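Local coordinates for mevalonate kinase (Staphylococcus aureus, PDB 2X7I), which probably catalyses the ATP-dependent phosphorylation of mevalonate to 5-phosphomevalonate, an early step of isoprenoid synthesis by the mevalonate pathway, at residues Gly13-Ile18 / Met176-Thr181; Val41-Leu46 / Val112-Asp117; Ala66-Lys71 / Ala105-Ala110; Ser72-Phe77 / Leu87-Gln92; Asp147-Thr150 / Pro156-Phe159. All coordinates share one frame; numbering follows the deposited sequence.

Contact 1: residues Gly13-Ile18 / Met176-Thr181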
# COMPACT_ATOMS: atom_id res chain seq x y z
N GLY A 13 -3.79 -3.46 -0.85
CA GLY A 13 -3.07 -2.22 -0.56
C GLY A 13 -2.48 -1.65 -1.84
O GLY A 13 -2.90 -1.99 -2.94
N LYS A 14 -1.47 -0.78 -1.70
CA LYS A 14 -0.70 -0.31 -2.85
C LYS A 14 0.74 0.03 -2.45
O LYS A 14 1.02 0.29 -1.28
CB LYS A 14 -1.40 0.89 -3.50
CG LYS A 14 -0.77 2.24 -3.28
CD LYS A 14 -0.81 2.72 -1.84
CE LYS A 14 0.34 3.69 -1.60
NZ LYS A 14 0.29 4.39 -0.30
N ILE A 15 1.64 0.01 -3.42
CA ILE A 15 3.02 0.44 -3.19
C ILE A 15 3.41 1.51 -4.19
O ILE A 15 3.09 1.42 -5.36
CB ILE A 15 4.03 -0.74 -3.29
CG1 ILE A 15 3.62 -1.86 -2.33
CG2 ILE A 15 5.46 -0.25 -2.99
CD1 ILE A 15 4.78 -2.59 -1.67
N ILE A 16 4.07 2.55 -3.68
CA ILE A 16 4.73 3.53 -4.53
C ILE A 16 6.10 2.94 -4.80
O ILE A 16 6.97 2.96 -3.93
CB ILE A 16 4.86 4.91 -3.84
CG1 ILE A 16 3.50 5.47 -3.41
CG2 ILE A 16 5.55 5.90 -4.77
CD1 ILE A 16 2.50 5.64 -4.54
N LEU A 17 6.28 2.36 -5.99
CA LEU A 17 7.55 1.76 -6.36
C LEU A 17 8.66 2.81 -6.37
O LEU A 17 9.75 2.58 -5.85
CB LEU A 17 7.46 1.13 -7.74
CG LEU A 17 6.68 -0.19 -7.86
CD1 LEU A 17 6.81 -0.68 -9.29
CD2 LEU A 17 7.18 -1.24 -6.89
N ILE A 18 8.36 3.96 -6.99
CA ILE A 18 9.28 5.09 -7.06
C ILE A 18 8.42 6.33 -6.92
O ILE A 18 7.35 6.42 -7.53
CB ILE A 18 9.99 5.18 -8.42
CG1 ILE A 18 10.58 3.84 -8.83
CG2 ILE A 18 11.10 6.22 -8.39
CD1 ILE A 18 10.69 3.68 -10.34
N MET A 176 9.06 -9.26 -5.87
CA MET A 176 9.49 -8.15 -5.05
C MET A 176 9.20 -8.52 -3.60
O MET A 176 8.06 -8.83 -3.25
CB MET A 176 8.73 -6.88 -5.44
CG MET A 176 9.03 -5.67 -4.55
SD MET A 176 8.28 -4.15 -5.14
CE MET A 176 6.53 -4.48 -4.98
N VAL A 177 10.25 -8.55 -2.78
CA VAL A 177 10.10 -8.71 -1.33
C VAL A 177 9.88 -7.34 -0.71
O VAL A 177 10.68 -6.43 -0.92
CB VAL A 177 11.33 -9.37 -0.68
CG1 VAL A 177 11.14 -9.48 0.83
CG2 VAL A 177 11.58 -10.74 -1.28
N VAL A 178 8.80 -7.20 0.04
CA VAL A 178 8.46 -5.97 0.72
C VAL A 178 8.79 -6.15 2.19
O VAL A 178 8.29 -7.07 2.82
CB VAL A 178 6.98 -5.63 0.52
CG1 VAL A 178 6.58 -4.39 1.32
CG2 VAL A 178 6.68 -5.45 -0.96
N ILE A 179 9.65 -5.30 2.73
CA ILE A 179 10.08 -5.39 4.12
C ILE A 179 9.65 -4.17 4.93
O ILE A 179 9.83 -3.04 4.50
CB ILE A 179 11.61 -5.51 4.21
CG1 ILE A 179 12.09 -6.79 3.52
CG2 ILE A 179 12.05 -5.49 5.67
CD1 ILE A 179 13.56 -6.76 3.11
N ASP A 180 9.06 -4.42 6.09
CA ASP A 180 8.69 -3.39 7.07
C ASP A 180 9.70 -3.49 8.21
O ASP A 180 9.89 -4.55 8.78
CB ASP A 180 7.26 -3.66 7.56
CG ASP A 180 6.85 -2.80 8.76
OD1 ASP A 180 5.79 -3.10 9.36
OD2 ASP A 180 7.57 -1.86 9.12
N THR A 181 10.37 -2.38 8.53
CA THR A 181 11.39 -2.37 9.59
C THR A 181 10.81 -2.19 11.00
O THR A 181 11.54 -2.28 11.98
CB THR A 181 12.46 -1.28 9.34
OG1 THR A 181 11.89 0.02 9.53
CG2 THR A 181 13.04 -1.40 7.92
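The junction between the two sheets of the GHMP kinase fold is filled here by Ile15 of strand 6-16, Leu17 at the corner that follows, and Met176 and Val178 from strand 175-180 of the four-stranded antiparallel sheet. No hydrogen bond joins the segments; the backbones stand well apart, with Ile15 CA 9.3 Å from Val178 CA, and apolar side chains bridge the gap. Ile15 and Val178 meet tip to tip. Ile15 CD1 lies 3.5 Å from Val178 CG2, with Val178 CG1 a little farther off. Met176 runs extended through its first two torsions and then bends at SD (chi3 66°), which brings CE to 3.8 Å from Leu17 CD2 and 4.2 Å from Ile15 CD1. Its sulfur sits against the same leucine methyl, with Met176 SD 3.6 Å from Leu17 CD2, the two chains slanting past one another. A flexible, unbranched methionine suits this place, because one end can serve two partners. Phe34 of strand 29-45 touches both Ile15 and Val178, and Leu277 adds to the apolar layer over Ile15. Such a buried seam, free of polar bonds between its segments, is typical of the core where the N-terminal and C-terminal halves of a GHMP kinase pack together.

Contact 2: residues Val41-Leu46 / Val112-Asp117; sequences VLIEAL and VRASYD
The flat groups where Val41 and Ile43 meet Ala114 and Ser115 are peptides, since no aromatic ring or planar side chain takes part. The methyl of Ala114 lies over a face of the Val41-Leu42 peptide, Ala114 CB 3.7 Å from Val41 O, and Ile43 CD1 stands over the Ala114-Ser115 peptide, 4.0 Å from Ser115 N. Strand 29-45 and helix 103-119 of the N-terminal GHMP kinase domain run nearly alongside each other here. The axes of the short segments come within 7.8 Å, and their directions differ by 30°.

Ala114 makes this closeness possible: its one methyl points at the strand and rests between two branched residues. Val41 CG1 is 3.7 Å from Ala114 CB, and Ile43 CG1, two residues on, is 4.0 Å from the same carbon. Ile43 then continues past the alanine. With CG1 placed beside its own backbone N (chi1 -48°) and the chain extended beyond it, CD1 reaches the next helical residue, 3.9 Å from Ser115 OG. That hydroxyl is a van der Waals neighbour of the methyl; its polar partner is Phe111 O, one helical turn earlier. Beta-branched residues favour the strand and give it a broad apolar face; Phe111 and Phe118 of helix 103-119 also pack on Ile43.

The chemistry is therefore that of dispersion and hydrophobic burial. No hydrogen bond crosses here; this helix is tied instead to neighbouring strand 6-16, Arg113 to Glu10 O and Asp117 to Tyr8 N. The Ser115 hydroxyl is satisfied within its own helix, so serine can be buried beside isoleucine, probably at little cost.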
# COMPACT_ATOMS: atom_id res chain seq x y z
N VAL A 41 -13.68 -6.45 5.07
CA VAL A 41 -14.73 -5.91 5.94
C VAL A 41 -16.01 -6.74 5.80
O VAL A 41 -16.44 -7.06 4.70
CB VAL A 41 -15.03 -4.41 5.62
CG1 VAL A 41 -16.25 -3.92 6.42
CG2 VAL A 41 -13.80 -3.55 5.90
N LEU A 42 -16.59 -7.10 6.94
CA LEU A 42 -17.88 -7.79 7.00
C LEU A 42 -18.86 -6.96 7.83
O LEU A 42 -18.53 -6.52 8.93
CB LEU A 42 -17.72 -9.18 7.61
CG LEU A 42 -19.00 -9.98 7.85
CD1 LEU A 42 -19.73 -10.30 6.55
CD2 LEU A 42 -18.69 -11.27 8.63
N ILE A 43 -20.06 -6.74 7.29
CA ILE A 43 -21.13 -6.03 7.98
C ILE A 43 -22.32 -6.97 8.10
O ILE A 43 -22.86 -7.39 7.08
CB ILE A 43 -21.58 -4.76 7.20
CG1 ILE A 43 -20.36 -3.93 6.78
CG2 ILE A 43 -22.56 -3.94 8.04
CD1 ILE A 43 -20.69 -2.58 6.16
N GLU A 44 -22.70 -7.30 9.33
CA GLU A 44 -23.79 -8.24 9.60
C GLU A 44 -24.92 -7.62 10.42
O GLU A 44 -24.71 -7.20 11.55
CB GLU A 44 -23.27 -9.42 10.41
CG GLU A 44 -22.25 -10.29 9.71
CD GLU A 44 -21.71 -11.38 10.63
OE1 GLU A 44 -20.83 -11.06 11.47
OE2 GLU A 44 -22.17 -12.54 10.51
N ALA A 45 -26.13 -7.61 9.86
CA ALA A 45 -27.33 -7.32 10.63
C ALA A 45 -27.57 -8.47 11.61
O ALA A 45 -27.43 -9.63 11.24
CB ALA A 45 -28.53 -7.14 9.73
N LEU A 46 -27.89 -8.12 12.85
CA LEU A 46 -28.21 -9.10 13.90
C LEU A 46 -29.71 -9.01 14.21
O LEU A 46 -30.44 -8.28 13.53
CB LEU A 46 -27.35 -8.84 15.15
CG LEU A 46 -25.93 -9.43 15.18
CD1 LEU A 46 -25.39 -9.73 13.79
CD2 LEU A 46 -25.00 -8.46 15.91
N VAL A 112 -16.56 0.43 1.72
CA VAL A 112 -17.56 0.89 0.76
C VAL A 112 -18.15 -0.30 -0.01
O VAL A 112 -19.35 -0.37 -0.20
CB VAL A 112 -17.01 1.91 -0.24
CG1 VAL A 112 -18.01 2.13 -1.39
CG2 VAL A 112 -16.69 3.22 0.46
N ARG A 113 -17.29 -1.20 -0.46
CA ARG A 113 -17.72 -2.44 -1.09
C ARG A 113 -18.69 -3.23 -0.18
O ARG A 113 -19.79 -3.57 -0.60
CB ARG A 113 -16.51 -3.29 -1.45
CG ARG A 113 -15.83 -2.82 -2.72
CD ARG A 113 -14.50 -3.53 -2.99
NE ARG A 113 -14.02 -3.22 -4.33
CZ ARG A 113 -12.77 -3.37 -4.77
NH1 ARG A 113 -11.81 -3.84 -3.97
NH2 ARG A 113 -12.48 -3.05 -6.02
N ALA A 114 -18.27 -3.50 1.05
CA ALA A 114 -19.10 -4.16 2.04
C ALA A 114 -20.45 -3.46 2.22
O ALA A 114 -21.49 -4.13 2.33
CB ALA A 114 -18.37 -4.23 3.38
N SER A 115 -20.41 -2.13 2.24
CA SER A 115 -21.61 -1.32 2.47
C SER A 115 -22.63 -1.51 1.37
O SER A 115 -23.81 -1.73 1.64
CB SER A 115 -21.25 0.17 2.55
OG SER A 115 -20.38 0.42 3.63
N TYR A 116 -22.17 -1.42 0.12
CA TYR A 116 -23.05 -1.61 -1.02
C TYR A 116 -23.57 -3.04 -1.10
O TYR A 116 -24.73 -3.26 -1.43
CB TYR A 116 -22.34 -1.23 -2.32
CG TYR A 116 -22.43 0.24 -2.60
CD1 TYR A 116 -21.77 1.15 -1.79
CD2 TYR A 116 -23.17 0.73 -3.68
CE1 TYR A 116 -21.85 2.51 -2.02
CE2 TYR A 116 -23.26 2.10 -3.92
CZ TYR A 116 -22.58 2.97 -3.09
OH TYR A 116 -22.65 4.32 -3.30
N ASP A 117 -22.72 -4.01 -0.80
CA ASP A 117 -23.11 -5.41 -0.80
C ASP A 117 -24.22 -5.68 0.24
O ASP A 117 -25.17 -6.38 -0.04
CB ASP A 117 -21.89 -6.30 -0.53
CG ASP A 117 -22.17 -7.77 -0.77
OD1 ASP A 117 -22.88 -8.08 -1.75
OD2 ASP A 117 -21.68 -8.61 0.01

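Contact 3: residues Ala66-Lys71 / Ala105-Ala110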
# COMPACT_ATOMS: atom_id res chain seq x y z
N ALA A 66 -4.24 3.54 14.50
CA ALA A 66 -5.01 4.45 15.35
C ALA A 66 -5.50 5.71 14.63
O ALA A 66 -6.60 6.15 14.90
CB ALA A 66 -4.22 4.82 16.59
N PRO A 67 -4.68 6.30 13.72
CA PRO A 67 -5.13 7.46 12.94
C PRO A 67 -6.29 7.22 11.95
O PRO A 67 -6.81 8.19 11.40
CB PRO A 67 -3.87 7.87 12.15
CG PRO A 67 -2.74 7.37 12.95
CD PRO A 67 -3.22 6.11 13.61
N ASP A 68 -6.68 5.97 11.72
CA ASP A 68 -7.75 5.64 10.77
C ASP A 68 -9.04 5.32 11.52
O ASP A 68 -9.20 4.24 12.06
CB ASP A 68 -7.33 4.47 9.88
CG ASP A 68 -8.09 4.43 8.56
OD1 ASP A 68 -8.70 5.43 8.17
OD2 ASP A 68 -8.06 3.38 7.90
N HIS A 69 -9.96 6.28 11.54
CA HIS A 69 -11.09 6.26 12.47
C HIS A 69 -12.29 5.60 11.82
O HIS A 69 -13.17 6.27 11.27
CB HIS A 69 -11.42 7.69 12.92
CG HIS A 69 -10.24 8.44 13.45
ND1 HIS A 69 -9.96 9.75 13.09
CD2 HIS A 69 -9.25 8.06 14.30
CE1 HIS A 69 -8.87 10.14 13.72
NE2 HIS A 69 -8.42 9.14 14.46
N LEU A 70 -12.33 4.27 11.92
CA LEU A 70 -13.36 3.46 11.28
C LEU A 70 -14.74 3.64 11.92
O LEU A 70 -15.76 3.50 11.25
CB LEU A 70 -12.97 1.97 11.31
CG LEU A 70 -11.52 1.67 10.90
CD1 LEU A 70 -11.34 0.18 10.62
CD2 LEU A 70 -11.08 2.49 9.69
N LYS A 71 -14.76 3.98 13.20
CA LYS A 71 -16.01 4.28 13.91
C LYS A 71 -16.81 5.39 13.23
O LYS A 71 -18.04 5.36 13.21
CB LYS A 71 -15.73 4.62 15.38
CG LYS A 71 -15.36 3.40 16.20
CD LYS A 71 -14.90 3.70 17.62
CE LYS A 71 -14.89 2.39 18.44
NZ LYS A 71 -14.35 2.50 19.83
N ALA A 105 -6.67 3.88 2.41
CA ALA A 105 -7.43 3.68 1.19
C ALA A 105 -8.00 2.26 1.09
O ALA A 105 -9.13 2.08 0.65
CB ALA A 105 -6.58 4.01 -0.02
N ALA A 106 -7.22 1.26 1.52
CA ALA A 106 -7.68 -0.12 1.52
C ALA A 106 -8.93 -0.32 2.39
O ALA A 106 -9.93 -0.88 1.93
CB ALA A 106 -6.57 -1.05 1.99
N VAL A 107 -8.87 0.14 3.64
CA VAL A 107 -10.01 0.09 4.55
C VAL A 107 -11.22 0.76 3.90
O VAL A 107 -12.34 0.22 3.93
CB VAL A 107 -9.67 0.75 5.93
CG1 VAL A 107 -10.92 0.97 6.77
CG2 VAL A 107 -8.69 -0.12 6.71
N ALA A 108 -11.00 1.92 3.28
CA ALA A 108 -12.10 2.68 2.69
C ALA A 108 -12.73 1.97 1.50
O ALA A 108 -13.94 1.94 1.38
CB ALA A 108 -11.64 4.07 2.30
N VAL A 109 -11.91 1.39 0.63
CA VAL A 109 -12.41 0.63 -0.52
C VAL A 109 -13.17 -0.64 -0.05
O VAL A 109 -14.24 -0.95 -0.58
CB VAL A 109 -11.27 0.26 -1.49
CG1 VAL A 109 -11.74 -0.71 -2.58
CG2 VAL A 109 -10.69 1.54 -2.11
N ALA A 110 -12.61 -1.34 0.94
CA ALA A 110 -13.23 -2.52 1.52
C ALA A 110 -14.55 -2.18 2.20
O ALA A 110 -15.56 -2.87 2.02
CB ALA A 110 -12.29 -3.17 2.49
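Leu70 meets Val107 where the start of helix 70-80 comes against helix 103-119, two helices of the N-terminal GHMP kinase domain. From CB the leucine chain leads to CG, set beside the backbone N (chi1 -46°), and this carries its forked end toward the valine although the CB bond itself does not aim there. At the fork, CD1 is 4.0 Å from Val107 CG1, while CD2 presses on that same methyl at 3.3 Å from Val107 CG1. The latter is tighter than ordinary carbon contact, so its exact value is doubtful, but the tip-to-tip approach is clear.

Asp68, in the loop leading into helix 70-80, and Val107 approach head-on, from the same side of the valine as Leu70. Its carboxylate oxygen makes no hydrogen bond to the other segment; it merely rests on the valine's isopropyl group. The acid also has polar surroundings: its side chain lies about 4 Å from a bound citrate, probably a crystallisation component, and touches His140. Valine faces both, being short and branched, and offers aliphatic surface to each without a polar end of its own. Asp68 OD2 is nearly equidistant from the three carbons, at 3.7 Å from Val107 CB, 3.8 Å from Val107 CG2 and 3.9 Å from Val107 CG1.

Contact 4: residues Ser72-Phe77 / Leu87-Gln92; sequences SLVNRF and LAVTIQ
Helix 70-80 passes over strand 87-93 with Val74 and Val89 opposite each other, their CA atoms 8.2 Å apart. The two elements belong to a beta-alpha-beta unit in which strand 53-58 leads through this helix to strand 87-93, and the two strands pair in parallel. At the middle of the contact the valines reach toward each other tip to tip, Val74 CG1 standing 4.2 Å from Val89 CG2. This is an easy, unstrained distance, and the compact branched side chains fill the interface without needing to fold back. Ile54 of the first strand and Phe111 of helix 103-119 also touch Val74.

One turn further along the helix, Phe77 extends toward the sheet with CG anti to its backbone N (chi1 167°), and its ring reaches the start of the strand. Leu87 crosses it at about a right angle, bringing a methyl to the rim of the ring and not over a face. A long aromatic side chain suits this position, since it reaches across the wider gap to Leu87 and also packs on Ser115. The leucine methyl lies in the ring plane, Leu87 CD1 being 3.8 Å from Phe77 CE2 and 4.1 Å from Phe77 CD2.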
# COMPACT_ATOMS: atom_id res chain seq x y z
N SER A 72 -16.10 6.36 12.64
CA SER A 72 -16.73 7.42 11.87
C SER A 72 -17.42 6.90 10.61
O SER A 72 -18.50 7.37 10.26
CB SER A 72 -15.72 8.52 11.50
OG SER A 72 -15.39 9.29 12.64
N LEU A 73 -16.78 5.95 9.92
CA LEU A 73 -17.38 5.36 8.72
C LEU A 73 -18.67 4.60 9.07
O LEU A 73 -19.65 4.68 8.35
CB LEU A 73 -16.41 4.44 7.99
CG LEU A 73 -15.12 5.07 7.44
CD1 LEU A 73 -14.37 4.07 6.55
CD2 LEU A 73 -15.40 6.38 6.71
N VAL A 74 -18.66 3.87 10.19
CA VAL A 74 -19.81 3.07 10.58
C VAL A 74 -20.97 3.95 11.05
O VAL A 74 -22.12 3.73 10.66
CB VAL A 74 -19.44 2.03 11.64
CG1 VAL A 74 -20.68 1.22 12.04
CG2 VAL A 74 -18.34 1.09 11.13
N ASN A 75 -20.68 4.93 11.90
CA ASN A 75 -21.68 5.90 12.31
C ASN A 75 -22.37 6.54 11.11
O ASN A 75 -23.59 6.59 11.04
CB ASN A 75 -21.07 6.98 13.20
CG ASN A 75 -20.80 6.50 14.61
OD1 ASN A 75 -21.25 5.42 15.03
ND2 ASN A 75 -20.05 7.30 15.37
N ARG A 76 -21.58 7.02 10.16
CA ARG A 76 -22.11 7.62 8.94
C ARG A 76 -22.98 6.65 8.16
O ARG A 76 -24.04 7.03 7.66
CB ARG A 76 -20.97 8.11 8.03
CG ARG A 76 -21.46 8.98 6.87
CD ARG A 76 -20.32 9.28 5.89
NE ARG A 76 -20.76 9.99 4.68
CZ ARG A 76 -21.02 11.30 4.61
NH1 ARG A 76 -20.94 12.07 5.70
NH2 ARG A 76 -21.38 11.83 3.44
N PHE A 77 -22.53 5.41 8.03
CA PHE A 77 -23.25 4.41 7.28
C PHE A 77 -24.60 4.09 7.92
O PHE A 77 -25.60 3.90 7.22
CB PHE A 77 -22.39 3.15 7.16
CG PHE A 77 -23.13 1.95 6.67
CD1 PHE A 77 -23.37 1.77 5.31
CD2 PHE A 77 -23.57 0.98 7.56
CE1 PHE A 77 -24.04 0.66 4.85
CE2 PHE A 77 -24.24 -0.13 7.10
CZ PHE A 77 -24.48 -0.29 5.74
N LEU A 87 -25.88 -4.06 14.40
CA LEU A 87 -24.87 -4.40 13.39
C LEU A 87 -23.59 -4.89 14.04
O LEU A 87 -23.12 -4.30 15.02
CB LEU A 87 -24.50 -3.17 12.55
CG LEU A 87 -25.24 -2.79 11.27
CD1 LEU A 87 -24.45 -1.70 10.55
CD2 LEU A 87 -25.47 -3.99 10.35
N ALA A 88 -23.01 -5.94 13.48
CA ALA A 88 -21.68 -6.40 13.85
C ALA A 88 -20.77 -6.15 12.67
O ALA A 88 -20.99 -6.68 11.59
CB ALA A 88 -21.69 -7.89 14.21
N VAL A 89 -19.77 -5.29 12.87
CA VAL A 89 -18.81 -4.94 11.84
C VAL A 89 -17.45 -5.52 12.21
O VAL A 89 -16.97 -5.36 13.33
CB VAL A 89 -18.68 -3.42 11.67
CG1 VAL A 89 -17.65 -3.09 10.60
CG2 VAL A 89 -20.04 -2.82 11.32
N THR A 90 -16.85 -6.22 11.25
CA THR A 90 -15.56 -6.89 11.43
C THR A 90 -14.61 -6.41 10.32
O THR A 90 -14.99 -6.37 9.15
CB THR A 90 -15.71 -8.42 11.39
OG1 THR A 90 -16.64 -8.86 12.39
CG2 THR A 90 -14.37 -9.10 11.64
N ILE A 91 -13.41 -6.00 10.72
CA ILE A 91 -12.37 -5.55 9.80
C ILE A 91 -11.16 -6.42 10.09
O ILE A 91 -10.76 -6.55 11.24
CB ILE A 91 -11.98 -4.05 10.04
CG1 ILE A 91 -13.21 -3.15 9.98
CG2 ILE A 91 -10.97 -3.56 8.99
CD1 ILE A 91 -13.34 -2.22 11.18
N GLN A 92 -10.60 -7.04 9.05
CA GLN A 92 -9.37 -7.81 9.20
C GLN A 92 -8.30 -7.15 8.34
O GLN A 92 -8.55 -6.84 7.19
CB GLN A 92 -9.55 -9.26 8.72
CG GLN A 92 -10.65 -10.05 9.41
CD GLN A 92 -10.88 -11.40 8.75
OE1 GLN A 92 -10.09 -12.32 8.92
NE2 GLN A 92 -11.95 -11.50 7.98

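Contact 5: residues Asp147-Thr150 / Pro156-Phe159; sequences DTQT and PVWF
Val157 points its isopropyl group at helix 145-153, where Thr150 and Gln149 receive it at different angles. Thr150 slants across the valine, whereas the Gln149 side chain crosses it at about a right angle. One methyl does most of the touching: Val157 CG2 lies 3.2 Å from Thr150 OG1 and 3.8 Å from Gln149 CG. The hydroxyl is close to the branch point as well, with Val157 CB 3.4 Å from Thr150 OG1.

Thr150 has OG1 anti to its carbonyl carbon (chi1 -56°), an orientation that lets the hydroxyl bond to Ile146 O one turn back in the helix. In Gln149, CG anti to the backbone N (chi1 174°) puts the methylene against the valine, and the bend at chi2 (59°) turns the amide away, toward a weak bond with Thr166 OG1. Helix 145-153 thus packs on strand 157-160 of the mixed sheet of the GHMP kinase fold, paired there with strand 29-45.

No hydrogen bond crosses between the segments. Threonine can face an aliphatic strand residue because its hydroxyl is paired within its own helix, and glutamine contributes the apolar part of its chain, so both polar residues act here largely by shape.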
# COMPACT_ATOMS: atom_id res chain seq x y z
N ASP A 147 -3.68 6.37 -4.53
CA ASP A 147 -3.87 5.10 -3.84
C ASP A 147 -5.23 4.51 -4.22
O ASP A 147 -5.32 3.35 -4.60
CB ASP A 147 -3.81 5.25 -2.31
CG ASP A 147 -2.44 5.72 -1.79
OD1 ASP A 147 -1.55 6.09 -2.60
OD2 ASP A 147 -2.26 5.72 -0.54
N THR A 148 -6.28 5.31 -4.14
CA THR A 148 -7.62 4.83 -4.44
C THR A 148 -7.77 4.37 -5.90
O THR A 148 -8.35 3.32 -6.17
CB THR A 148 -8.70 5.88 -4.12
OG1 THR A 148 -8.54 6.34 -2.77
CG2 THR A 148 -10.10 5.29 -4.29
N GLN A 149 -7.24 5.15 -6.83
CA GLN A 149 -7.33 4.79 -8.24
C GLN A 149 -6.51 3.53 -8.56
O GLN A 149 -6.97 2.65 -9.28
CB GLN A 149 -6.90 5.97 -9.12
CG GLN A 149 -6.81 5.65 -10.62
CD GLN A 149 -8.12 5.17 -11.24
OE1 GLN A 149 -9.18 5.27 -10.62
NE2 GLN A 149 -8.05 4.66 -12.48
N THR A 150 -5.30 3.42 -8.00
CA THR A 150 -4.48 2.23 -8.22
C THR A 150 -5.18 0.99 -7.67
O THR A 150 -5.27 -0.03 -8.35
CB THR A 150 -3.09 2.36 -7.55
OG1 THR A 150 -2.44 3.55 -8.03
CG2 THR A 150 -2.23 1.15 -7.84
N PRO A 156 -1.44 -0.11 -12.58
CA PRO A 156 -0.48 0.90 -12.16
C PRO A 156 -0.95 2.30 -12.54
O PRO A 156 -1.61 2.46 -13.55
CB PRO A 156 0.81 0.53 -12.93
CG PRO A 156 0.60 -0.81 -13.46
CD PRO A 156 -0.88 -0.97 -13.64
N VAL A 157 -0.61 3.28 -11.71
CA VAL A 157 -0.89 4.69 -11.99
C VAL A 157 0.44 5.44 -12.02
O VAL A 157 1.26 5.29 -11.12
CB VAL A 157 -1.79 5.31 -10.92
CG1 VAL A 157 -1.91 6.83 -11.13
CG2 VAL A 157 -3.17 4.65 -10.92
N TRP A 158 0.64 6.23 -13.07
CA TRP A 158 1.89 6.92 -13.33
C TRP A 158 1.62 8.42 -13.31
O TRP A 158 0.78 8.89 -14.08
CB TRP A 158 2.42 6.47 -14.70
CG TRP A 158 3.51 7.34 -15.29
CD1 TRP A 158 4.57 7.88 -14.63
CD2 TRP A 158 3.63 7.74 -16.66
NE1 TRP A 158 5.35 8.61 -15.50
CE2 TRP A 158 4.79 8.55 -16.75
CE3 TRP A 158 2.87 7.52 -17.82
CZ2 TRP A 158 5.22 9.12 -17.96
CZ3 TRP A 158 3.29 8.09 -19.02
CH2 TRP A 158 4.46 8.88 -19.08
N PHE A 159 2.31 9.14 -12.42
CA PHE A 159 2.29 10.62 -12.39
C PHE A 159 3.59 11.15 -12.99
O PHE A 159 4.66 10.64 -12.67
CB PHE A 159 2.21 11.13 -10.94
CG PHE A 159 0.83 11.05 -10.29
CD1 PHE A 159 -0.23 10.33 -10.86
CD2 PHE A 159 0.61 11.70 -9.08
CE1 PHE A 159 -1.47 10.28 -10.23
CE2 PHE A 159 -0.62 11.64 -8.44
CZ PHE A 159 -1.67 10.93 -9.01

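Overall arrangement
Contacts 2, 3 and 4 form one cluster in the N-terminal domain. The centres of contacts 2 and 4 are about 8 Å apart, and backbone pairing of strands 29-45 and 87-93 joins them, while contacts 2 and 3 share helix 103-119 and contacts 3 and 4 share helix 70-80. Contact 1 lies about 28 Å from contact 4, centre to centre, at the junction of the two sheets. Contact 5 connects to it through a salt bridge, Lys14 NZ to Asp147 OD2 at 2.9 Å, and to contact 3 through Ala105 CB and Asp147 CB, 3.8 Å apart. A bound citrate, probably from crystallisation, lies about 4 Å from the Asp68 side chain and close to Lys14; it may mark a pocket, possibly the substrate's.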